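Local coordinates for kelch domain-containing protein (Colletotrichum graminicola M1.001, PDB 5C86) that probably oxidises alcohols to aldehydes as a copper-dependent fungal alcohol oxidase of the galactose oxidase and glyoxal oxidase (AA5) family, at residues P194-N199 and A212-T217; N253-T258 and V268-N273; A382-I387 and P472-F477. All blocks are in the same frame, centred on the assembly; numbering follows the deposited sequence.

Contact 1. Residues P194-N199 and A212-T217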
ATOM      1  N   PRO A 194       7.363 -11.599   5.214  1.00 11.87           N
ATOM      2  CA  PRO A 194       6.969 -12.867   4.611  1.00 11.36           C
ATOM      3  C   PRO A 194       7.452 -14.114   5.298  1.00 11.37           C
ATOM      4  O   PRO A 194       6.904 -15.174   5.129  1.00 11.95           O
ATOM      5  CB  PRO A 194       7.613 -12.804   3.181  1.00 11.72           C
ATOM      6  CG  PRO A 194       8.799 -11.900   3.399  1.00 11.65           C
ATOM      7  CD  PRO A 194       8.264 -10.843   4.337  1.00 12.11           C
ATOM      8  N   SER A 195       8.529 -13.981   6.067  1.00 12.01           N
ATOM      9  CA  SER A 195       8.948 -15.168   6.876  1.00 12.52           C
ATOM     10  C   SER A 195       7.730 -15.651   7.668  1.00 13.80           C
ATOM     11  O   SER A 195       6.932 -14.869   8.150  1.00 14.28           O
ATOM     12  CB  SER A 195       9.991 -14.730   7.882  1.00 14.74           C
ATOM     13  OG  SER A 195      10.363 -15.830   8.718  1.00 16.93           O
ATOM     14  N   LYS A 196       7.669 -16.945   7.912  1.00 14.41           N
ATOM     15  CA  LYS A 196       6.653 -17.531   8.717  1.00 15.78           C
ATOM     16  C   LYS A 196       6.813 -17.132  10.180  1.00 15.50           C
ATOM     17  O   LYS A 196       5.827 -17.230  10.927  1.00 16.07           O
ATOM     18  CB  LYS A 196       6.630 -19.088   8.587  1.00 17.60           C
ATOM     19  CG  LYS A 196       7.861 -19.760   9.096  1.00 20.79           C
ATOM     20  CD  LYS A 196       7.848 -21.179   8.527  0.80 23.96           C
ATOM     21  CE  LYS A 196       9.023 -22.001   8.897  0.60 28.23           C
ATOM     22  NZ  LYS A 196       8.959 -23.212   7.990  0.55 29.98           N
ATOM     23  N   LYS A 197       7.985 -16.684  10.596  1.00 15.45           N
ATOM     24  CA  LYS A 197       8.236 -16.132  11.919  0.59 17.91           C
ATOM     25  C   LYS A 197       7.918 -14.646  11.937  1.00 16.26           C
ATOM     26  O   LYS A 197       8.610 -13.854  11.276  1.00 16.36           O
ATOM     27  CB  LYS A 197       9.697 -16.303  12.299  0.59 19.74           C
ATOM     28  CG  LYS A 197      10.017 -17.763  12.554  0.59 23.18           C
ATOM     29  CD  LYS A 197      11.487 -17.976  12.841  0.59 25.02           C
ATOM     30  CE  LYS A 197      12.343 -18.093  11.611  0.59 27.00           C
ATOM     31  NZ  LYS A 197      13.627 -17.327  11.755  0.59 30.14           N
ATOM     32  N   MET A 198       6.840 -14.281  12.654  1.00 15.37           N
ATOM     33  CA  MET A 198       6.465 -12.880  12.831  1.00 15.11           C
ATOM     34  C   MET A 198       7.133 -12.288  14.066  1.00 17.51           C
ATOM     35  O   MET A 198       7.338 -13.011  15.044  1.00 17.20           O
ATOM     36  CB  MET A 198       4.952 -12.766  12.983  1.00 15.21           C
ATOM     37  CG  MET A 198       4.175 -13.526  11.914  1.00 15.91           C
ATOM     38  SD  MET A 198       2.401 -13.233  11.906  1.00 17.55           S
ATOM     39  CE  MET A 198       1.890 -13.998  13.441  1.00 18.56           C
ATOM     40  N   ASN A 199       7.385 -11.004  14.062  1.00 15.53           N
ATOM     41  CA  ASN A 199       8.154 -10.327  15.130  1.00 16.73           C
ATOM     42  C   ASN A 199       7.596  -8.967  15.377  1.00 17.86           C
ATOM     43  O   ASN A 199       7.301  -8.212  14.429  1.00 17.06           O
ATOM     44  CB  ASN A 199       9.569 -10.196  14.738  1.00 16.71           C
ATOM     45  CG  ASN A 199      10.287 -11.552  14.680  1.00 19.80           C
ATOM     46  OD1 ASN A 199      10.704 -12.085  15.735  1.00 20.02           O
ATOM     47  ND2 ASN A 199      10.350 -12.149  13.531  1.00 17.47           N
ATOM     48  N   ALA A 212       6.374 -12.672  17.712  1.00 20.55           N
ATOM     49  CA  ALA A 212       4.928 -12.492  17.671  1.00 20.27           C
ATOM     50  C   ALA A 212       4.238 -13.810  17.339  1.00 21.05           C
ATOM     51  O   ALA A 212       3.025 -13.866  17.237  1.00 21.63           O
ATOM     52  CB  ALA A 212       4.599 -11.417  16.580  1.00 19.12           C
ATOM     53  N   GLY A 213       4.996 -14.894  17.224  1.00 21.62           N
ATOM     54  CA  GLY A 213       4.469 -16.167  16.903  1.00 21.95           C
ATOM     55  C   GLY A 213       4.721 -16.508  15.431  1.00 18.83           C
ATOM     56  O   GLY A 213       5.177 -15.631  14.645  1.00 19.98           O
ATOM     57  N   LEU A 214       4.475 -17.733  15.098  1.00 18.88           N
ATOM     58  CA  LEU A 214       4.389 -18.202  13.724  1.00 18.38           C
ATOM     59  C   LEU A 214       3.106 -17.768  13.081  1.00 17.96           C
ATOM     60  O   LEU A 214       2.028 -17.691  13.713  1.00 17.76           O
ATOM     61  CB  LEU A 214       4.457 -19.703  13.618  1.00 20.41           C
ATOM     62  CG  LEU A 214       5.780 -20.321  14.030  1.00 23.55           C
ATOM     63  CD1 LEU A 214       5.638 -21.838  14.096  1.00 28.51           C
ATOM     64  CD2 LEU A 214       6.872 -19.938  13.055  1.00 24.38           C
ATOM     65  N   ARG A 215       3.169 -17.567  11.753  1.00 16.68           N
ATOM     66  CA  ARG A 215       1.973 -17.311  10.990  1.00 15.49           C
ATOM     67  C   ARG A 215       1.220 -18.607  10.721  1.00 16.72           C
ATOM     68  O   ARG A 215       1.230 -19.192   9.649  1.00 17.80           O
ATOM     69  CB  ARG A 215       2.297 -16.539   9.683  1.00 14.83           C
ATOM     70  CG  ARG A 215       1.065 -16.044   8.958  1.00 15.52           C
ATOM     71  CD  ARG A 215       1.322 -15.098   7.753  1.00 13.90           C
ATOM     72  NE  ARG A 215       2.235 -15.716   6.810  1.00 14.41           N
ATOM     73  CZ  ARG A 215       3.564 -15.596   6.831  1.00 12.67           C
ATOM     74  NH1 ARG A 215       4.171 -14.682   7.523  1.00 13.50           N
ATOM     75  NH2 ARG A 215       4.292 -16.392   6.055  1.00 13.37           N
ATOM     76  N   GLY A 216       0.587 -19.114  11.774  1.00 17.04           N
ATOM     77  CA  GLY A 216      -0.090 -20.418  11.657  1.00 18.77           C
ATOM     78  C   GLY A 216       0.816 -21.521  11.185  1.00 17.57           C
ATOM     79  O   GLY A 216       1.936 -21.600  11.655  1.00 21.27           O
ATOM     80  N   THR A 217       0.336 -22.345  10.260  1.00 18.78           N
ATOM     81  CA  THR A 217       1.179 -23.339   9.634  1.00 21.79           C
ATOM     82  C   THR A 217       1.665 -22.876   8.268  1.00 19.84           C
ATOM     83  O   THR A 217       2.087 -23.662   7.465  1.00 21.65           O
ATOM     84  CB  THR A 217       0.397 -24.651   9.387  1.00 24.27           C
ATOM     85  OG1 THR A 217      -0.789 -24.348   8.604  1.00 24.88           O
ATOM     86  CG2 THR A 217       0.074 -25.234  10.751  1.00 27.77           C
TER
HETATM   87  O   HOH W   1       8.008 -15.601  15.791  1.00 22.76           O

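Contact 2. Residues N253-T258 and V268-N273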
ATOM      1  N   ASN A 253      -2.429 -19.665  -0.113  1.00 12.46           N
ATOM      2  CA  ASN A 253      -2.758 -19.660   1.305  1.00 13.03           C
ATOM      3  C   ASN A 253      -3.260 -18.288   1.723  1.00 12.30           C
ATOM      4  O   ASN A 253      -2.765 -17.244   1.314  1.00 12.99           O
ATOM      5  CB  ASN A 253      -1.567 -20.029   2.174  1.00 13.82           C
ATOM      6  CG  ASN A 253      -1.106 -21.464   2.001  1.00 14.76           C
ATOM      7  OD1 ASN A 253      -1.784 -22.311   1.435  1.00 18.82           O
ATOM      8  ND2 ASN A 253       0.015 -21.732   2.529  1.00 19.72           N
ATOM      9  N   ALA A 254      -4.261 -18.272   2.595  1.00 11.99           N
ATOM     10  CA  ALA A 254      -5.029 -17.058   2.995  1.00 12.36           C
ATOM     11  C   ALA A 254      -5.163 -17.136   4.546  1.00 12.93           C
ATOM     12  O   ALA A 254      -5.616 -18.154   5.078  1.00 14.48           O
ATOM     13  CB  ALA A 254      -6.309 -16.994   2.327  1.00 13.22           C
ATOM     14  N   HIS A 255      -4.839 -16.058   5.223  1.00 12.49           N
ATOM     15  CA  HIS A 255      -4.899 -15.972   6.702  1.00 14.27           C
ATOM     16  C   HIS A 255      -5.438 -14.623   7.118  1.00 14.46           C
ATOM     17  O   HIS A 255      -5.308 -13.615   6.387  1.00 12.40           O
ATOM     18  CB  HIS A 255      -3.570 -16.158   7.398  1.00 15.21           C
ATOM     19  CG  HIS A 255      -2.977 -17.499   7.203  1.00 14.81           C
ATOM     20  ND1 HIS A 255      -2.278 -17.872   6.061  1.00 16.31           N
ATOM     21  CD2 HIS A 255      -3.030 -18.607   7.994  1.00 17.44           C
ATOM     22  CE1 HIS A 255      -1.899 -19.147   6.183  1.00 19.40           C
ATOM     23  NE2 HIS A 255      -2.344 -19.612   7.346  1.00 17.28           N
ATOM     24  N   ILE A 256      -6.138 -14.589   8.261  0.59 12.87           N
ATOM     25  CA  ILE A 256      -6.431 -13.353   8.959  0.59 13.07           C
ATOM     26  C   ILE A 256      -5.692 -13.342  10.278  0.59 13.11           C
ATOM     27  O   ILE A 256      -5.838 -14.283  11.053  0.59 13.39           O
ATOM     28  CB  ILE A 256      -7.959 -13.165   9.189  0.59 12.98           C
ATOM     29  CG1 ILE A 256      -8.723 -12.884   7.896  0.59 13.10           C
ATOM     30  CG2 ILE A 256      -8.200 -12.088  10.278  0.59 13.41           C
ATOM     31  CD1 ILE A 256     -10.242 -13.029   8.037  0.59 13.69           C
ATOM     32  N   LEU A 257      -4.930 -12.290  10.517  1.00 12.28           N
ATOM     33  CA  LEU A 257      -4.162 -12.030  11.728  1.00 14.17           C
ATOM     34  C   LEU A 257      -4.937 -11.066  12.562  1.00 14.53           C
ATOM     35  O   LEU A 257      -5.551 -10.083  12.013  1.00 13.62           O
ATOM     36  CB  LEU A 257      -2.799 -11.407  11.422  1.00 13.67           C
ATOM     37  CG  LEU A 257      -1.957 -11.989  10.310  1.00 17.05           C
ATOM     38  CD1 LEU A 257      -0.565 -11.388  10.285  1.00 17.95           C
ATOM     39  CD2 LEU A 257      -1.919 -13.437  10.108  1.00 18.92           C
ATOM     40  N   THR A 258      -4.979 -11.275  13.916  1.00 13.76           N
ATOM     41  CA  THR A 258      -5.659 -10.336  14.786  1.00 15.05           C
ATOM     42  C   THR A 258      -4.671  -9.888  15.824  1.00 14.90           C
ATOM     43  O   THR A 258      -4.135 -10.725  16.545  1.00 17.62           O
ATOM     44  CB  THR A 258      -6.910 -10.995  15.464  1.00 16.62           C
ATOM     45  OG1 THR A 258      -7.831 -11.510  14.495  1.00 17.80           O
ATOM     46  CG2 THR A 258      -7.641  -9.981  16.312  1.00 19.53           C
ATOM     47  N   VAL A 268      -3.836 -16.119  14.641  1.00 17.46           N
ATOM     48  CA  VAL A 268      -3.869 -16.437  13.205  1.00 17.02           C
ATOM     49  C   VAL A 268      -4.972 -17.406  12.872  1.00 19.83           C
ATOM     50  O   VAL A 268      -5.039 -18.507  13.454  1.00 19.69           O
ATOM     51  CB  VAL A 268      -2.504 -17.010  12.741  1.00 17.73           C
ATOM     52  CG1 VAL A 268      -2.455 -17.298  11.240  1.00 18.89           C
ATOM     53  CG2 VAL A 268      -1.368 -16.093  13.160  1.00 20.15           C
ATOM     54  N   GLN A 269      -5.801 -17.030  11.937  1.00 16.20           N
ATOM     55  CA  GLN A 269      -6.867 -17.872  11.421  1.00 16.04           C
ATOM     56  C   GLN A 269      -6.647 -18.231   9.947  1.00 17.79           C
ATOM     57  O   GLN A 269      -6.539 -17.370   9.106  1.00 16.10           O
ATOM     58  CB  GLN A 269      -8.232 -17.123  11.525  1.00 18.30           C
ATOM     59  CG  GLN A 269      -9.418 -17.948  11.079  1.00 20.41           C
ATOM     60  CD  GLN A 269      -9.517 -19.173  11.963  1.00 26.92           C
ATOM     61  OE1 GLN A 269      -9.583 -19.034  13.205  1.00 31.27           O
ATOM     62  NE2 GLN A 269      -9.427 -20.368  11.361  1.00 27.70           N
ATOM     63  N   LYS A 270      -6.508 -19.487   9.661  1.00 14.79           N
ATOM     64  CA  LYS A 270      -6.494 -19.968   8.277  1.00 16.10           C
ATOM     65  C   LYS A 270      -7.811 -19.974   7.619  1.00 15.42           C
ATOM     66  O   LYS A 270      -8.845 -20.408   8.164  1.00 15.69           O
ATOM     67  CB  LYS A 270      -5.857 -21.343   8.250  1.00 17.02           C
ATOM     68  CG  LYS A 270      -5.594 -21.918   6.855  1.00 18.62           C
ATOM     69  CD  LYS A 270      -4.753 -23.186   6.950  1.00 20.83           C
ATOM     70  CE  LYS A 270      -4.451 -23.756   5.559  1.00 25.96           C
ATOM     71  NZ  LYS A 270      -3.671 -22.966   4.503  1.00 24.80           N
ATOM     72  N   LEU A 271      -7.905 -19.492   6.368  1.00 15.03           N
ATOM     73  CA  LEU A 271      -9.076 -19.473   5.617  1.00 16.25           C
ATOM     74  C   LEU A 271      -8.934 -20.556   4.518  1.00 15.26           C
ATOM     75  O   LEU A 271      -7.822 -21.108   4.312  1.00 15.61           O
ATOM     76  CB  LEU A 271      -9.218 -18.140   4.871  1.00 19.80           C
ATOM     77  CG  LEU A 271      -9.081 -16.898   5.813  1.00 23.81           C
ATOM     78  CD1 LEU A 271      -8.550 -15.670   5.116  1.00 27.14           C
ATOM     79  CD2 LEU A 271     -10.478 -16.720   6.361  1.00 29.26           C
ATOM     80  N   ALA A 272     -10.022 -20.831   3.827  1.00 14.74           N
ATOM     81  CA  ALA A 272      -9.985 -21.647   2.634  1.00 13.59           C
ATOM     82  C   ALA A 272      -9.025 -20.947   1.663  1.00 15.02           C
ATOM     83  O   ALA A 272      -8.998 -19.694   1.584  1.00 15.83           O
ATOM     84  CB  ALA A 272     -11.344 -21.818   2.018  1.00 16.18           C
ATOM     85  N   ASN A 273      -8.233 -21.725   0.949  1.00 14.89           N
ATOM     86  CA  ASN A 273      -7.344 -21.117  -0.028  1.00 13.83           C
ATOM     87  C   ASN A 273      -8.099 -20.395  -1.093  1.00 13.94           C
ATOM     88  O   ASN A 273      -9.235 -20.744  -1.472  1.00 15.22           O
ATOM     89  CB  ASN A 273      -6.500 -22.192  -0.694  1.00 14.49           C
ATOM     90  CG  ASN A 273      -5.338 -22.623   0.162  1.00 14.53           C
ATOM     91  OD1 ASN A 273      -5.435 -22.798   1.375  1.00 16.32           O
ATOM     92  ND2 ASN A 273      -4.150 -22.707  -0.472  1.00 15.04           N
TER
HETATM   93  O   HOH W   2      -5.298 -20.925   3.383  1.00 15.38           O

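Contact 3. Residues A382-I387 and P472-F477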
ATOM      1  N   ALA A 382     -24.219   2.621 -10.801  1.00 16.86           N
ATOM      2  CA  ALA A 382     -25.090   3.139  -9.779  1.00 16.39           C
ATOM      3  C   ALA A 382     -24.989   4.649  -9.613  1.00 14.29           C
ATOM      4  O   ALA A 382     -23.966   5.293  -9.859  1.00 15.24           O
ATOM      5  CB  ALA A 382     -24.708   2.463  -8.428  1.00 16.42           C
ATOM      6  N   LYS A 383     -26.118   5.182  -9.083  1.00 14.36           N
ATOM      7  CA  LYS A 383     -26.142   6.557  -8.688  1.00 15.17           C
ATOM      8  C   LYS A 383     -25.434   6.591  -7.326  1.00 15.54           C
ATOM      9  O   LYS A 383     -25.779   5.833  -6.435  1.00 17.31           O
ATOM     10  CB  LYS A 383     -27.610   7.086  -8.601  1.00 17.21           C
ATOM     11  CG  LYS A 383     -27.729   8.413  -7.867  1.00 18.99           C
ATOM     12  CD  LYS A 383     -27.219   9.507  -8.756  1.00 22.60           C
ATOM     13  CE  LYS A 383     -27.505  10.898  -8.137  1.00 29.39           C
ATOM     14  NZ  LYS A 383     -27.143  10.957  -6.706  1.00 35.33           N
ATOM     15  N   ARG A 384     -24.435   7.407  -7.223  1.00 12.73           N
ATOM     16  CA  ARG A 384     -23.572   7.434  -6.028  1.00 13.70           C
ATOM     17  C   ARG A 384     -24.016   8.538  -5.121  1.00 12.35           C
ATOM     18  O   ARG A 384     -24.335   9.642  -5.587  1.00 12.54           O
ATOM     19  CB  ARG A 384     -22.131   7.609  -6.455  1.00 12.62           C
ATOM     20  CG  ARG A 384     -21.630   6.504  -7.354  1.00 14.33           C
ATOM     21  CD  ARG A 384     -20.200   6.678  -7.855  1.00 14.47           C
ATOM     22  NE  ARG A 384     -19.250   6.558  -6.764  1.00 13.69           N
ATOM     23  CZ  ARG A 384     -17.967   6.339  -6.921  1.00 15.51           C
ATOM     24  NH1 ARG A 384     -17.468   6.343  -8.178  1.00 15.59           N
ATOM     25  NH2 ARG A 384     -17.191   6.168  -5.883  1.00 14.01           N
ATOM     26  N   PRO A 385     -23.844   8.333  -3.797  1.00 11.19           N
ATOM     27  CA  PRO A 385     -24.005   9.473  -2.910  1.00 11.30           C
ATOM     28  C   PRO A 385     -22.840  10.443  -3.031  1.00 11.28           C
ATOM     29  O   PRO A 385     -21.818  10.130  -3.665  1.00 12.27           O
ATOM     30  CB  PRO A 385     -24.076   8.774  -1.532  1.00 13.29           C
ATOM     31  CG  PRO A 385     -23.226   7.583  -1.671  1.00 13.41           C
ATOM     32  CD  PRO A 385     -23.351   7.126  -3.114  1.00 12.61           C
ATOM     33  N   VAL A 386     -22.990  11.642  -2.485  1.00 11.67           N
ATOM     34  CA  VAL A 386     -22.022  12.713  -2.558  1.00 11.69           C
ATOM     35  C   VAL A 386     -21.795  13.328  -1.129  1.00 12.14           C
ATOM     36  O   VAL A 386     -22.762  13.713  -0.491  1.00 13.04           O
ATOM     37  CB  VAL A 386     -22.505  13.809  -3.504  1.00 13.78           C
ATOM     38  CG1 VAL A 386     -21.568  14.986  -3.522  1.00 15.76           C
ATOM     39  CG2 VAL A 386     -22.673  13.219  -4.952  1.00 14.41           C
ATOM     40  N   ILE A 387     -20.533  13.489  -0.747  1.00 11.86           N
ATOM     41  CA  ILE A 387     -20.202  14.296   0.436  1.00 12.55           C
ATOM     42  C   ILE A 387     -20.170  15.747   0.014  1.00 14.29           C
ATOM     43  O   ILE A 387     -19.319  16.126  -0.844  1.00 17.93           O
ATOM     44  CB  ILE A 387     -18.856  13.886   1.048  1.00 14.24           C
ATOM     45  CG1 ILE A 387     -18.972  12.465   1.487  1.00 16.13           C
ATOM     46  CG2 ILE A 387     -18.471  14.884   2.205  1.00 15.21           C
ATOM     47  CD1 ILE A 387     -17.652  11.904   2.037  1.00 16.48           C
ATOM     48  N   PRO A 472     -20.409   3.517  -2.596  1.00 10.56           N
ATOM     49  CA  PRO A 472     -19.637   4.587  -2.030  1.00 10.76           C
ATOM     50  C   PRO A 472     -19.656   5.851  -2.820  1.00 11.61           C
ATOM     51  O   PRO A 472     -19.746   5.859  -4.086  1.00 13.64           O
ATOM     52  CB  PRO A 472     -18.235   4.055  -2.017  1.00 11.68           C
ATOM     53  CG  PRO A 472     -18.185   3.142  -3.228  1.00 12.12           C
ATOM     54  CD  PRO A 472     -19.543   2.533  -3.315  1.00 12.20           C
ATOM     55  N   CYS A 473     -19.572   6.968  -2.118  1.00 10.96           N
ATOM     56  CA  CYS A 473     -19.274   8.233  -2.717  1.00 11.64           C
ATOM     57  C   CYS A 473     -17.859   8.249  -3.278  1.00 12.10           C
ATOM     58  O   CYS A 473     -17.040   7.337  -3.002  1.00 12.68           O
ATOM     59  CB  CYS A 473     -19.482   9.386  -1.791  1.00 12.36           C
ATOM     60  SG  CYS A 473     -18.359   9.434  -0.380  1.00 13.95           S
ATOM     61  N   VAL A 474     -17.518   9.313  -4.028  1.00 12.60           N
ATOM     62  CA  VAL A 474     -16.127   9.643  -4.288  1.00 14.04           C
ATOM     63  C   VAL A 474     -15.594  10.269  -3.006  1.00 14.37           C
ATOM     64  O   VAL A 474     -16.259  11.093  -2.325  1.00 14.86           O
ATOM     65  CB  VAL A 474     -16.035  10.617  -5.481  1.00 15.28           C
ATOM     66  CG1 VAL A 474     -14.613  11.125  -5.627  1.00 18.29           C
ATOM     67  CG2 VAL A 474     -16.559   9.957  -6.729  1.00 15.24           C
ATOM     68  N   ALA A 475     -14.415   9.886  -2.577  1.00 13.58           N
ATOM     69  CA  ALA A 475     -13.936  10.305  -1.255  1.00 12.66           C
ATOM     70  C   ALA A 475     -13.533  11.695  -1.156  1.00 13.23           C
ATOM     71  O   ALA A 475     -13.213  12.347  -2.149  1.00 14.79           O
ATOM     72  CB  ALA A 475     -12.805   9.401  -0.815  1.00 15.17           C
ATOM     73  N   GLN A 476     -13.619  12.211   0.091  1.00 12.08           N
ATOM     74  CA  GLN A 476     -13.012  13.502   0.441  1.00 14.75           C
ATOM     75  C   GLN A 476     -11.773  13.266   1.249  1.00 14.86           C
ATOM     76  O   GLN A 476     -11.725  12.343   2.064  1.00 15.05           O
ATOM     77  CB  GLN A 476     -13.986  14.422   1.209  1.00 17.76           C
ATOM     78  CG  GLN A 476     -15.206  14.795   0.374  1.00 22.36           C
ATOM     79  CD  GLN A 476     -14.857  15.438  -0.973  1.00 30.75           C
ATOM     80  OE1 GLN A 476     -13.947  16.287  -1.090  1.00 32.66           O
ATOM     81  NE2 GLN A 476     -15.625  15.073  -1.995  1.00 38.69           N
ATOM     82  N   PHE A 477     -10.780  14.104   1.046  1.00 12.39           N
ATOM     83  CA  PHE A 477      -9.502  13.926   1.754  1.00 11.18           C
ATOM     84  C   PHE A 477      -9.478  14.668   3.054  1.00 12.37           C
ATOM     85  O   PHE A 477      -9.991  15.789   3.173  1.00 15.23           O
ATOM     86  CB  PHE A 477      -8.336  14.404   0.883  1.00 11.84           C
ATOM     87  CG  PHE A 477      -8.056  13.550  -0.272  1.00 12.60           C
ATOM     88  CD1 PHE A 477      -7.184  12.500  -0.145  1.00 13.21           C
ATOM     89  CD2 PHE A 477      -8.667  13.735  -1.519  1.00 13.32           C
ATOM     90  CE1 PHE A 477      -6.920  11.689  -1.204  1.00 13.67           C
ATOM     91  CE2 PHE A 477      -8.358  12.926  -2.610  1.00 15.36           C
ATOM     92  CZ  PHE A 477      -7.463  11.877  -2.456  1.00 13.64           C
TER
HETATM   93  O   HOH W   3     -19.645  10.994  -5.048  1.00 15.86           O
HETATM   94  O   HOH W   4     -18.368  12.754  -2.603  1.00 16.68           O

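Contact 1. Residues P194-N199 and A212-T217
Lys197 and Leu214 form a non-hydrogen-bonded pair, their CA atoms 4.7 Å apart, where strand segments 197-199 and 212-214 run antiparallel, 172° between their directions and 4.9 Å between their axes. Met198 N donates to Gly213 O, and Ala212 N to Met198 O. Past the strand ends, Arg215 N still reaches Lys196 O (2.8 Å), and this oxygen also takes a CA-H...O contact from Leu214. The phi of 102° at Gly213 would press a side chain against the preceding carbonyl, which calls for glycine.

The Arg215 side chain bends at chi3 (54°), which sets NE and turns the chain back toward the 194-196 loop. There NH1 donates to Ser195 O (2.8 Å) and NH2 to Pro194 O (3.0 Å), both from above the carbonyl planes. NE forms a salt bridge with Asp218, which ties the group to the following loop as well. Met198 crosses Arg215 at about a right angle, its SD 4.0 Å from Arg215 CB, while its CB meets Ala212 CB. On the other face, Leu214 CD2 touches Lys197 CG at 3.9 Å.

Ser195 OG accepts from Lys197 N, an ST turn leading into the strand. Together these bonds close the open end of the hairpin between the third and fourth strands, 197-202 and 208-214, of a kelch-type propeller blade. The Pro194 side chain lies about 10 Å from that of Tyr120, a copper ligand of this enzyme; the metal is absent here.

Contact 2. Residues N253-T258 and V268-N273
Ile256 and Gln269 form the hydrogen-bonded pair at the middle of an antiparallel hairpin that makes the outer half of a four-stranded propeller blade. Ile256 N donates to Gln269 O and Gln269 N to Ile256 O, both at 2.9 Å, and the flanking pairs His255-Lys270 and Leu257-Val268 are non-hydrogen-bonded. Leu271 N to Ala254 O, nearly straight at 171°, carries the ladder one step further.

The side chains divide between two faces. On one, the His255 ring meets Val268 and Lys270. Its CG sits beside the backbone N (chi1 -64°), and CD2 comes obliquely to Val268 CG1 at 3.5 Å and to Lys270 CA at 3.7 Å. Leu257 lies alongside Val268, its CD2 4.1 Å from both Val268 methyls, CG1 and CG2. Away from this face, Leu271 CD1 packs against Ala254 CB at 3.8 Å.

At the end of the hairpin away from its turn, polar groups meet. Asn273 ND2 approaches within the plane of the Asn253 carboxamide and uses a lone pair of OD1 (3.1 Å), with the two amides 81° apart; ND2 also bonds Ser252, and Asn253 ND2 bonds Asp218. A water takes bonds from Ala254 N and Lys270 NZ, joining the lysine tip to the strand opposite.

Strand 254-258 is flanked on its other side by strand 235-239, whose Thr238 touches His255 and Leu257, whereas the face carrying Leu257 and Val268 also meets strand 197-202 of the preceding blade.

Contact 3. Residues A382-I387 and P472-F477
Arg384 lays one face of its guanidinium against Val474 CG2, which sits over the centre of the group, 3.8 Å above its plane. The contact belongs to the C-terminal early-set domain, the immunoglobulin-like beta domain of the galactose oxidase family, and joins the segment leading into strand 387-390 to the one leading into strand 476-481. At the guanidinium edge, NE donates to Pro472 O at 2.8 Å, in the planes of both groups. NH2 adds weak bonds to the same oxygen and to Cys473 O, and a hydrogen bond to Asp343 O. The bend at chi3 (68°) places NE for this grip, so the partly negative oxygens of two successive carbonyls probably help to stabilise the positive charge.

Beyond the arginine, Pro385 lays CG and CD over the Pro472-Cys473 peptide, CG lying 3.7 Å from Cys473 N. Pro385 O receives a CA-H...O contact from Cys473 CA. The Ile387 and Gln476 side chains run antiparallel past one another, Ile387 CG2 3.7 Å from Gln476 CG; Ile387 is also covered by Ile403 and Met405 of strand 400-405.

Instead of direct backbone pairing, two waters bridge the two segments. One donates to Pro385 O and accepts from Val474 N; the other accepts from Ile387 N and donates to Val474 O. Cys473 SG, set between the backbone N and carbonyl carbon (chi1 66°), meets Ile387 CD1 at 3.5 Å.

Contacts 1 and 2 are the outer hairpins of two successive propeller blades, with centres about 12 Å apart. They meet directly: Met198 SD of the first lies 3.9 Å from Leu257 CD1 of the second, and Val268 CG2 packs against Met198 CE, so apolar side chains join one blade to the next. Contact 3 follows much later in the chain, in the C-terminal early-set domain. Its centre is about 38 Å from that of contact 1, across the centre of the chain, and about 31 Å from that of contact 2, and it touches neither. The copper ligands Tyr120, His335 and His423, without metal here, come from distant parts of the sequence, His423 from the C-terminal domain, so propeller and C-terminal domain together form the metal site.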